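Long-range contacts in macro domain-containing protein (Thermosipho africanus, PDB 7OMU), which joins a DarT-family domain to a macro domain, the latter holding adenosine-5-diphosphoribose in this structure: residues F215-E220 and S228-D233; F235-Q240 and P382-L387. The protein carries 1 engineered substitution. All coordinates share one frame; numbering follows the deposited sequence.

In the fold
The chain enters a mixed seven-stranded sheet through the hairpin of strands 219-222 and 227-231, and contact 1 closes this hairpin, with seven residues between its segments. Contact 2 opens just after it, in the loop leading to strand 241-246, and closes only at 382-387, with 141 residues between its segments; strands 241-246, 286-288, 313-318 and 351-354 and most helices of the macro domain lie in between. The two contacts follow in series and neither nest nor cross. They meet in the sheet, where strands 227-231 and 383-386 run side by side: Val230 of contact 1 bonds to the backbone of contact 2 and packs on Tyr386.

Contact 1: residues F215-E220 and S228-D233; sequences FLPNRE and SLVEGD. With APR (adenosine-5-diphosphoribose), chain C.
Arg219 and Glu231 lie on the same face of an antiparallel hairpin and form a long, weak salt bridge, with Arg219 NH1 3.5 Å from Glu231 OE2. The guanidinium presents its edge, with OE2 in its plane, whereas the carboxylate is turned almost perpendicular to it (87° between planes). Arg219 runs out with CG anti to the backbone N (chi1 177°) and stays extended to NE, its CD passing 3.5 Å from Glu231 OE2 on the way. The stronger partner of the guanidinium is Asp395, whose carboxylate pairs with NH2, so Arg219 has an acidic partner at each of NH1 and NH2.

The other face carries Glu220 and Val230. Here Ser228 OG donates to Glu220 OE2 at 3.2 Å, coming from above the carboxylate plane, 53° out of it. Nearer the hairpin's open end, Pro217 CB rests against Val230 CG1 at 3.5 Å, an apolar touch between ring and methyl.

In the backbone, Asn218 and Arg219 both face Glu231, a classic beta bulge. Glu231 O accepts from Asn218 N at 2.8 Å, and more weakly from Arg219 N at 3.4 Å. In return Glu231 N binds Arg219 O at 2.9 Å. Beyond, in the non-hydrogen-bonded pair Glu220 and Val230, the CA-H groups point to Leu229 O and Arg219 O respectively.

After the bulge the second segment leaves the sheet through Gly232 and enters the ligand pocket, where Asp233 OD1 accepts the adenine N6 of adenosine-5-diphosphoribose at 2.9 Å; its OD2 is salt-bridged to Arg259 of helix 256-263. Strand 227-231 is thus held between two neighbours, with strand 219-222 antiparallel on one side and strand 383-386 parallel on the other, while Phe215 packs against Leu94 and Leu98 of helix 92-99.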
ATOM      1  N   PHE A 215       3.825  -3.374   1.335  1.00 78.66           N
ATOM      2  CA  PHE A 215       3.277  -2.139   1.965  1.00 79.70           C
ATOM      3  C   PHE A 215       4.219  -1.627   3.064  1.00 83.45           C
ATOM      4  O   PHE A 215       3.747  -0.972   4.023  1.00 83.24           O
ATOM      5  CB  PHE A 215       1.875  -2.399   2.527  1.00 77.01           C
ATOM      6  CG  PHE A 215       0.912  -2.967   1.521  1.00 74.57           C
ATOM      7  CD1 PHE A 215       0.315  -2.151   0.572  1.00 73.85           C
ATOM      8  CD2 PHE A 215       0.623  -4.319   1.506  1.00 75.39           C
ATOM      9  CE1 PHE A 215      -0.559  -2.676  -0.364  1.00 73.64           C
ATOM     10  CE2 PHE A 215      -0.246  -4.842   0.563  1.00 76.17           C
ATOM     11  CZ  PHE A 215      -0.840  -4.019  -0.366  1.00 73.89           C
ATOM     12  N   LEU A 216       5.520  -1.911   2.939  1.00 84.14           N
ATOM     13  CA  LEU A 216       6.548  -1.424   3.895  1.00 82.17           C
ATOM     14  C   LEU A 216       7.206  -0.185   3.301  1.00 78.85           C
ATOM     15  O   LEU A 216       7.230  -0.008   2.084  1.00 76.62           O
ATOM     16  CB  LEU A 216       7.576  -2.526   4.171  1.00 83.60           C
ATOM     17  CG  LEU A 216       7.074  -3.723   4.976  1.00 83.54           C
ATOM     18  CD1 LEU A 216       8.152  -4.791   5.091  1.00 83.59           C
ATOM     19  CD2 LEU A 216       6.598  -3.293   6.354  1.00 84.40           C
ATOM     20  N   PRO A 217       7.754   0.708   4.148  1.00 76.83           N
ATOM     21  CA  PRO A 217       8.375   1.935   3.665  1.00 76.87           C
ATOM     22  C   PRO A 217       9.607   1.647   2.798  1.00 77.10           C
ATOM     23  O   PRO A 217      10.230   0.603   2.948  1.00 78.32           O
ATOM     24  CB  PRO A 217       8.754   2.683   4.949  1.00 76.37           C
ATOM     25  CG  PRO A 217       8.888   1.596   5.980  1.00 78.23           C
ATOM     26  CD  PRO A 217       7.823   0.586   5.610  1.00 78.23           C
ATOM     27  N   ASN A 218       9.901   2.591   1.908  1.00 77.77           N
ATOM     28  CA  ASN A 218      11.035   2.554   0.952  1.00 78.74           C
ATOM     29  C   ASN A 218      12.335   2.840   1.710  1.00 79.10           C
ATOM     30  O   ASN A 218      13.402   2.389   1.259  1.00 83.01           O
ATOM     31  CB  ASN A 218      10.797   3.553  -0.177  1.00 80.31           C
ATOM     32  CG  ASN A 218      11.943   3.600  -1.156  1.00 83.68           C
ATOM     33  OD1 ASN A 218      12.860   4.402  -0.989  1.00 85.85           O
ATOM     34  ND2 ASN A 218      11.901   2.744  -2.166  1.00 84.31           N
ATOM     35  N   ARG A 219      12.239   3.555   2.831  1.00 78.82           N
ATOM     36  CA  ARG A 219      13.385   3.916   3.702  1.00 79.73           C
ATOM     37  C   ARG A 219      12.847   4.461   5.027  1.00 80.77           C
ATOM     38  O   ARG A 219      11.884   5.236   4.999  1.00 84.80           O
ATOM     39  CB  ARG A 219      14.241   4.961   2.988  1.00 79.48           C
ATOM     40  CG  ARG A 219      15.415   5.482   3.800  1.00 81.55           C
ATOM     41  CD  ARG A 219      16.041   6.642   3.057  1.00 82.99           C
ATOM     42  NE  ARG A 219      17.374   6.981   3.533  1.00 85.35           N
ATOM     43  CZ  ARG A 219      18.040   8.074   3.171  1.00 86.03           C
ATOM     44  NH1 ARG A 219      17.496   8.930   2.319  1.00 83.45           N
ATOM     45  NH2 ARG A 219      19.245   8.309   3.664  1.00 87.82           N
ATOM     46  N   GLU A 220      13.455   4.073   6.144  1.00 82.47           N
ATOM     47  CA  GLU A 220      13.116   4.595   7.492  1.00 84.72           C
ATOM     48  C   GLU A 220      14.419   5.012   8.179  1.00 85.61           C
ATOM     49  O   GLU A 220      15.374   4.223   8.151  1.00 90.18           O
ATOM     50  CB  GLU A 220      12.334   3.536   8.273  1.00 88.88           C
ATOM     51  CG  GLU A 220      12.015   3.935   9.705  1.00 94.39           C
ATOM     52  CD  GLU A 220      10.955   3.099  10.411  1.00 98.06           C
ATOM     53  OE1 GLU A 220      10.223   2.351   9.725  1.00 98.58           O
ATOM     54  OE2 GLU A 220      10.854   3.207  11.657  1.00100.31           O
ATOM     55  N   SER A 228      10.934   8.789  13.822  1.00 85.94           N
ATOM     56  CA  SER A 228      11.674   8.337  12.617  1.00 84.64           C
ATOM     57  C   SER A 228      11.125   9.046  11.374  1.00 82.03           C
ATOM     58  O   SER A 228       9.936   9.424  11.365  1.00 81.97           O
ATOM     59  CB  SER A 228      11.668   6.828  12.480  1.00 83.92           C
ATOM     60  OG  SER A 228      10.350   6.322  12.372  1.00 84.74           O
ATOM     61  N   LEU A 229      12.005   9.272  10.399  1.00 78.97           N
ATOM     62  CA  LEU A 229      11.678   9.820   9.064  1.00 77.78           C
ATOM     63  C   LEU A 229      11.395   8.643   8.137  1.00 77.84           C
ATOM     64  O   LEU A 229      12.093   7.626   8.259  1.00 80.29           O
ATOM     65  CB  LEU A 229      12.864  10.637   8.557  1.00 79.28           C
ATOM     66  CG  LEU A 229      13.389  11.703   9.514  1.00 81.83           C
ATOM     67  CD1 LEU A 229      14.561  12.431   8.883  1.00 83.62           C
ATOM     68  CD2 LEU A 229      12.294  12.689   9.905  1.00 81.91           C
ATOM     69  N   VAL A 230      10.412   8.775   7.249  1.00 75.88           N
ATOM     70  CA  VAL A 230       9.920   7.644   6.415  1.00 76.05           C
ATOM     71  C   VAL A 230       9.687   8.135   4.984  1.00 76.81           C
ATOM     72  O   VAL A 230       8.864   9.057   4.810  1.00 83.89           O
ATOM     73  CB  VAL A 230       8.639   7.049   7.030  1.00 77.91           C
ATOM     74  CG1 VAL A 230       8.138   5.856   6.237  1.00 78.59           C
ATOM     75  CG2 VAL A 230       8.819   6.677   8.498  1.00 79.01           C
ATOM     76  N   GLU A 231      10.405   7.563   4.013  1.00 76.42           N
ATOM     77  CA  GLU A 231       9.999   7.551   2.586  1.00 79.06           C
ATOM     78  C   GLU A 231       8.958   6.440   2.428  1.00 78.31           C
ATOM     79  O   GLU A 231       9.324   5.269   2.613  1.00 78.32           O
ATOM     80  CB  GLU A 231      11.182   7.287   1.653  1.00 84.26           C
ATOM     81  CG  GLU A 231      12.108   8.469   1.445  1.00 89.83           C
ATOM     82  CD  GLU A 231      13.340   8.159   0.597  1.00 97.89           C
ATOM     83  OE1 GLU A 231      13.259   7.254  -0.262  1.00100.13           O
ATOM     84  OE2 GLU A 231      14.389   8.815   0.795  1.00103.18           O
ATOM     85  N   GLY A 232       7.706   6.785   2.129  1.00 80.75           N
ATOM     86  CA  GLY A 232       6.637   5.790   1.934  1.00 81.77           C
ATOM     87  C   GLY A 232       5.256   6.415   1.852  1.00 82.33           C
ATOM     88  O   GLY A 232       5.167   7.650   1.667  1.00 82.51           O
ATOM     89  N   ASP A 233       4.228   5.571   1.982  1.00 83.47           N
ATOM     90  CA  ASP A 233       2.789   5.940   1.938  1.00 84.45           C
ATOM     91  C   ASP A 233       2.254   6.001   3.370  1.00 85.79           C
ATOM     92  O   ASP A 233       2.229   4.959   4.034  1.00 87.30           O
ATOM     93  CB  ASP A 233       1.997   4.935   1.102  1.00 84.86           C
ATOM     94  CG  ASP A 233       0.639   5.449   0.668  1.00 85.70           C
ATOM     95  OD1 ASP A 233       0.155   6.418   1.282  1.00 86.48           O
ATOM     96  OD2 ASP A 233       0.077   4.864  -0.286  1.00 89.00           O
TER
HETATM   97  N1  APR C 501       2.612   9.691   2.140  1.00153.55           N
HETATM   98  C2  APR C 501       3.522  10.578   2.567  1.00156.07           C
HETATM   99  N3  APR C 501       3.744  11.825   2.153  1.00158.37           N
HETATM  100  C4  APR C 501       2.890  12.154   1.168  1.00159.74           C
HETATM  101  C5  APR C 501       1.907  11.354   0.622  1.00157.70           C
HETATM  102  C6  APR C 501       1.769  10.052   1.144  1.00153.78           C
HETATM  103  N6  APR C 501       0.869   9.171   0.716  1.00150.93           N
HETATM  104  N7  APR C 501       1.228  12.044  -0.376  1.00156.32           N
HETATM  105  C8  APR C 501       1.799  13.225  -0.414  1.00156.74           C
HETATM  106  N9  APR C 501       2.822  13.348   0.503  1.00160.31           N
HETATM  107  C1' APR C 501       3.680  14.510   0.748  1.00162.39           C
HETATM  108  C2' APR C 501       3.927  15.375  -0.486  1.00162.49           C
HETATM  109  O2' APR C 501       5.102  14.976  -1.159  1.00157.04           O
HETATM  110  C3' APR C 501       4.034  16.796   0.088  1.00165.79           C
HETATM  111  O3' APR C 501       5.377  17.260   0.043  1.00163.40           O
HETATM  112  O4' APR C 501       3.037  15.335   1.688  1.00164.77           O
HETATM  113  C4' APR C 501       3.518  16.692   1.533  1.00170.50           C
HETATM  114  C5' APR C 501       2.422  17.662   1.920  1.00178.70           C
HETATM  115  O5' APR C 501       1.240  17.451   1.090  1.00187.30           O
HETATM  116  PA  APR C 501       0.312  18.678   0.601  1.00191.21           P
HETATM  117  O1A APR C 501      -1.108  18.220   0.521  1.00187.58           O
HETATM  118  O2A APR C 501       0.905  19.295  -0.623  1.00186.58           O
HETATM  119  O3A APR C 501       0.436  19.716   1.825  1.00190.68           O
HETATM  120  PB  APR C 501       0.681  21.301   1.947  1.00184.84           P
HETATM  121  O1B APR C 501       1.950  21.635   1.235  1.00180.74           O
HETATM  122  O2B APR C 501       0.565  21.696   3.383  1.00186.58           O
HETATM  123  O5D APR C 501      -0.571  21.892   1.124  1.00185.84           O
HETATM  124  C5D APR C 501      -1.859  22.068   1.781  1.00184.61           C
HETATM  125  O4D APR C 501      -3.100  21.468  -0.201  1.00183.83           O
HETATM  126  O1D APR C 501      -3.589  19.443   0.783  1.00180.73           O
HETATM  127  C1D APR C 501      -4.139  20.600   0.269  1.00180.63           C
HETATM  128  O2D APR C 501      -6.291  21.352   1.262  1.00168.04           O
HETATM  129  C2D APR C 501      -4.881  21.366   1.376  1.00178.91           C
HETATM  130  O3D APR C 501      -5.022  23.624   0.431  1.00183.48           O
HETATM  131  C3D APR C 501      -4.302  22.779   1.317  1.00181.32           C
HETATM  132  C4D APR C 501      -2.894  22.511   0.774  1.00183.42           C

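Contact 2: residues F235-Q240 and P382-L387; sequences FFSRMQ and PVQIYL
Met239 and Gln384 cross at about a right angle where the loop before strand 241-246 lies against strand 383-386 in the central sheet of the macro domain fold. Met239, bent at chi2 and chi3, lays CG, SD and CE over one face of the Gln384 amide. Its CG lies 3.7 Å from Gln384 OE1, SD sits by the aliphatic CG of the same glutamine at 4.0 Å, and the methyl CE reaches the amide's other end, 3.7 Å from Gln384 NE2. Just before the strand, Pro382 CB adds an apolar touch on Met239 SD at 4.2 Å.

The second group is built on Ser237, whose CB points at the strand. It approaches Gln384 OE1 at 3.5 Å and meets the phenol end of Tyr386 obliquely, 3.8 Å from CZ.

Gln384 is positioned by its own strand. It has CG anti to its carbonyl carbon (chi1 -62°) and is extended beyond it; its OE1 accepts the hydroxyl of Tyr386 at 2.9 Å (OH to OE1), a bond that enters from above the amide plane, 39° out of it. One oxygen therefore receives a polar hydrogen and lies beside carbon atoms of both Ser237 and Met239, and the bond ties amide and phenol together on one face of the strand.

Farther out, Tyr386 packs on Val230 of the adjacent strand and touches adenosine-5-diphosphoribose, as does Phe235, which also leans on helix 256-263. Ile385 packs on Trp365, Met372 and Cys373 of helix 365-376. In the loop, Ser237 OG is hydrogen-bonded to Met234 O and accepts a weak, fairly straight bond from Met239 N, 3.3 Å with 161° at the hydrogen.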
ATOM      1  N   PHE A 235      -0.732   6.325   4.497  1.00 84.97           N
ATOM      2  CA  PHE A 235      -2.049   5.660   4.683  1.00 87.30           C
ATOM      3  C   PHE A 235      -1.853   4.149   4.862  1.00 88.11           C
ATOM      4  O   PHE A 235      -2.765   3.486   5.402  1.00 88.46           O
ATOM      5  CB  PHE A 235      -2.988   6.029   3.535  1.00 86.26           C
ATOM      6  CG  PHE A 235      -3.221   7.513   3.417  1.00 86.07           C
ATOM      7  CD1 PHE A 235      -3.974   8.186   4.364  1.00 90.04           C
ATOM      8  CD2 PHE A 235      -2.652   8.245   2.388  1.00 85.44           C
ATOM      9  CE1 PHE A 235      -4.170   9.558   4.275  1.00 90.51           C
ATOM     10  CE2 PHE A 235      -2.856   9.613   2.293  1.00 88.14           C
ATOM     11  CZ  PHE A 235      -3.614  10.267   3.236  1.00 89.96           C
ATOM     12  N   PHE A 236      -0.694   3.630   4.452  1.00 87.64           N
ATOM     13  CA  PHE A 236      -0.285   2.213   4.651  1.00 88.13           C
ATOM     14  C   PHE A 236       0.690   2.105   5.831  1.00 89.97           C
ATOM     15  O   PHE A 236       1.094   0.974   6.154  1.00 92.56           O
ATOM     16  CB  PHE A 236       0.293   1.624   3.361  1.00 87.09           C
ATOM     17  CG  PHE A 236      -0.754   1.295   2.327  1.00 86.27           C
ATOM     18  CD1 PHE A 236      -1.640   0.253   2.533  1.00 87.97           C
ATOM     19  CD2 PHE A 236      -0.866   2.035   1.162  1.00 85.95           C
ATOM     20  CE1 PHE A 236      -2.612  -0.046   1.593  1.00 89.03           C
ATOM     21  CE2 PHE A 236      -1.838   1.736   0.221  1.00 87.19           C
ATOM     22  CZ  PHE A 236      -2.711   0.699   0.441  1.00 88.83           C
ATOM     23  N   SER A 237       1.057   3.224   6.466  1.00 92.36           N
ATOM     24  CA  SER A 237       1.615   3.220   7.846  1.00 92.91           C
ATOM     25  C   SER A 237       0.546   2.598   8.737  1.00 95.55           C
ATOM     26  O   SER A 237      -0.639   2.647   8.345  1.00101.22           O
ATOM     27  CB  SER A 237       2.010   4.595   8.343  1.00 91.09           C
ATOM     28  OG  SER A 237       0.970   5.201   9.095  1.00 87.30           O
ATOM     29  N   ARG A 238       0.934   2.034   9.873  1.00 96.58           N
ATOM     30  CA  ARG A 238      -0.050   1.458  10.822  1.00101.07           C
ATOM     31  C   ARG A 238      -0.100   2.348  12.070  1.00 98.72           C
ATOM     32  O   ARG A 238      -0.477   1.841  13.151  1.00100.65           O
ATOM     33  CB  ARG A 238       0.283  -0.017  11.057  1.00106.13           C
ATOM     34  CG  ARG A 238       0.102  -0.871   9.811  1.00108.37           C
ATOM     35  CD  ARG A 238      -0.165  -2.331  10.126  1.00113.38           C
ATOM     36  NE  ARG A 238      -1.404  -2.538  10.870  1.00115.02           N
ATOM     37  CZ  ARG A 238      -2.632  -2.537  10.350  1.00116.07           C
ATOM     38  NH1 ARG A 238      -2.825  -2.323   9.058  1.00116.69           N
ATOM     39  NH2 ARG A 238      -3.674  -2.744  11.137  1.00117.37           N
ATOM     40  N   MET A 239       0.213   3.639  11.913  1.00 93.35           N
ATOM     41  CA  MET A 239       0.037   4.657  12.982  1.00 92.11           C
ATOM     42  C   MET A 239      -1.466   4.846  13.217  1.00 87.80           C
ATOM     43  O   MET A 239      -2.249   4.718  12.253  1.00 85.58           O
ATOM     44  CB  MET A 239       0.673   6.002  12.615  1.00 93.30           C
ATOM     45  CG  MET A 239       2.182   5.952  12.415  1.00 95.21           C
ATOM     46  SD  MET A 239       3.121   5.364  13.851  1.00 96.70           S
ATOM     47  CE  MET A 239       3.519   3.706  13.307  1.00 96.58           C
ATOM     48  N   GLN A 240      -1.840   5.127  14.461  1.00 85.30           N
ATOM     49  CA  GLN A 240      -3.249   5.174  14.929  1.00 86.56           C
ATOM     50  C   GLN A 240      -3.900   6.487  14.467  1.00 84.55           C
ATOM     51  O   GLN A 240      -5.117   6.487  14.230  1.00 85.54           O
ATOM     52  CB  GLN A 240      -3.265   4.977  16.446  1.00 88.74           C
ATOM     53  CG  GLN A 240      -4.647   5.074  17.073  1.00 92.37           C
ATOM     54  CD  GLN A 240      -4.916   6.400  17.743  1.00 96.51           C
ATOM     55  OE1 GLN A 240      -4.165   7.368  17.614  1.00 96.01           O
ATOM     56  NE2 GLN A 240      -6.001   6.445  18.496  1.00100.42           N
ATOM     57  N   PRO A 382       5.035   6.402  19.397  1.00 87.80           N
ATOM     58  CA  PRO A 382       5.616   6.278  18.061  1.00 86.05           C
ATOM     59  C   PRO A 382       5.171   7.438  17.158  1.00 86.93           C
ATOM     60  O   PRO A 382       3.999   7.761  17.160  1.00 90.36           O
ATOM     61  CB  PRO A 382       5.073   4.942  17.537  1.00 84.72           C
ATOM     62  CG  PRO A 382       4.717   4.165  18.785  1.00 87.08           C
ATOM     63  CD  PRO A 382       4.272   5.208  19.787  1.00 88.09           C
ATOM     64  N   VAL A 383       6.115   8.052  16.444  1.00 86.37           N
ATOM     65  CA  VAL A 383       5.857   9.197  15.523  1.00 82.86           C
ATOM     66  C   VAL A 383       6.651   8.973  14.237  1.00 82.03           C
ATOM     67  O   VAL A 383       7.877   8.759  14.322  1.00 81.76           O
ATOM     68  CB  VAL A 383       6.231  10.541  16.168  1.00 83.40           C
ATOM     69  CG1 VAL A 383       6.086  11.687  15.183  1.00 84.51           C
ATOM     70  CG2 VAL A 383       5.416  10.809  17.421  1.00 84.83           C
ATOM     71  N   GLN A 384       5.971   9.038  13.092  1.00 80.55           N
ATOM     72  CA  GLN A 384       6.598   8.942  11.751  1.00 79.35           C
ATOM     73  C   GLN A 384       6.370  10.260  11.004  1.00 77.41           C
ATOM     74  O   GLN A 384       5.216  10.559  10.661  1.00 75.71           O
ATOM     75  CB  GLN A 384       6.021   7.750  10.992  1.00 79.68           C
ATOM     76  CG  GLN A 384       6.302   6.423  11.670  1.00 82.04           C
ATOM     77  CD  GLN A 384       5.847   5.246  10.846  1.00 84.61           C
ATOM     78  OE1 GLN A 384       4.942   5.352  10.022  1.00 85.34           O
ATOM     79  NE2 GLN A 384       6.476   4.105  11.077  1.00 88.00           N
ATOM     80  N   ILE A 385       7.436  11.031  10.797  1.00 77.05           N
ATOM     81  CA  ILE A 385       7.431  12.197   9.872  1.00 77.61           C
ATOM     82  C   ILE A 385       7.679  11.637   8.472  1.00 79.54           C
ATOM     83  O   ILE A 385       8.743  11.016   8.255  1.00 80.01           O
ATOM     84  CB  ILE A 385       8.471  13.255  10.281  1.00 78.59           C
ATOM     85  CG1 ILE A 385       8.158  13.836  11.661  1.00 80.86           C
ATOM     86  CG2 ILE A 385       8.566  14.341   9.225  1.00 78.92           C
ATOM     87  CD1 ILE A 385       9.173  14.845  12.149  1.00 82.92           C
ATOM     88  N   TYR A 386       6.714  11.820   7.571  1.00 80.92           N
ATOM     89  CA  TYR A 386       6.746  11.268   6.194  1.00 80.64           C
ATOM     90  C   TYR A 386       7.345  12.319   5.266  1.00 80.68           C
ATOM     91  O   TYR A 386       6.684  13.352   5.008  1.00 83.01           O
ATOM     92  CB  TYR A 386       5.359  10.780   5.779  1.00 82.70           C
ATOM     93  CG  TYR A 386       5.129   9.338   6.145  1.00 85.42           C
ATOM     94  CD1 TYR A 386       4.708   8.976   7.416  1.00 86.76           C
ATOM     95  CD2 TYR A 386       5.401   8.332   5.237  1.00 88.30           C
ATOM     96  CE1 TYR A 386       4.530   7.648   7.764  1.00 88.44           C
ATOM     97  CE2 TYR A 386       5.220   6.999   5.565  1.00 89.53           C
ATOM     98  CZ  TYR A 386       4.789   6.655   6.834  1.00 90.00           C
ATOM     99  OH  TYR A 386       4.629   5.339   7.148  1.00 92.17           O
ATOM    100  N   LEU A 387       8.563  12.044   4.792  1.00 80.06           N
ATOM    101  CA  LEU A 387       9.345  12.944   3.906  1.00 81.25           C
ATOM    102  C   LEU A 387       8.568  13.187   2.617  1.00 83.31           C
ATOM    103  O   LEU A 387       7.882  12.294   2.117  1.00 82.09           O
ATOM    104  CB  LEU A 387      10.710  12.320   3.599  1.00 81.28           C
ATOM    105  CG  LEU A 387      11.629  12.083   4.797  1.00 82.91           C
ATOM    106  CD1 LEU A 387      12.928  11.423   4.356  1.00 81.81           C
ATOM    107  CD2 LEU A 387      11.911  13.379   5.546  1.00 84.54           C
TER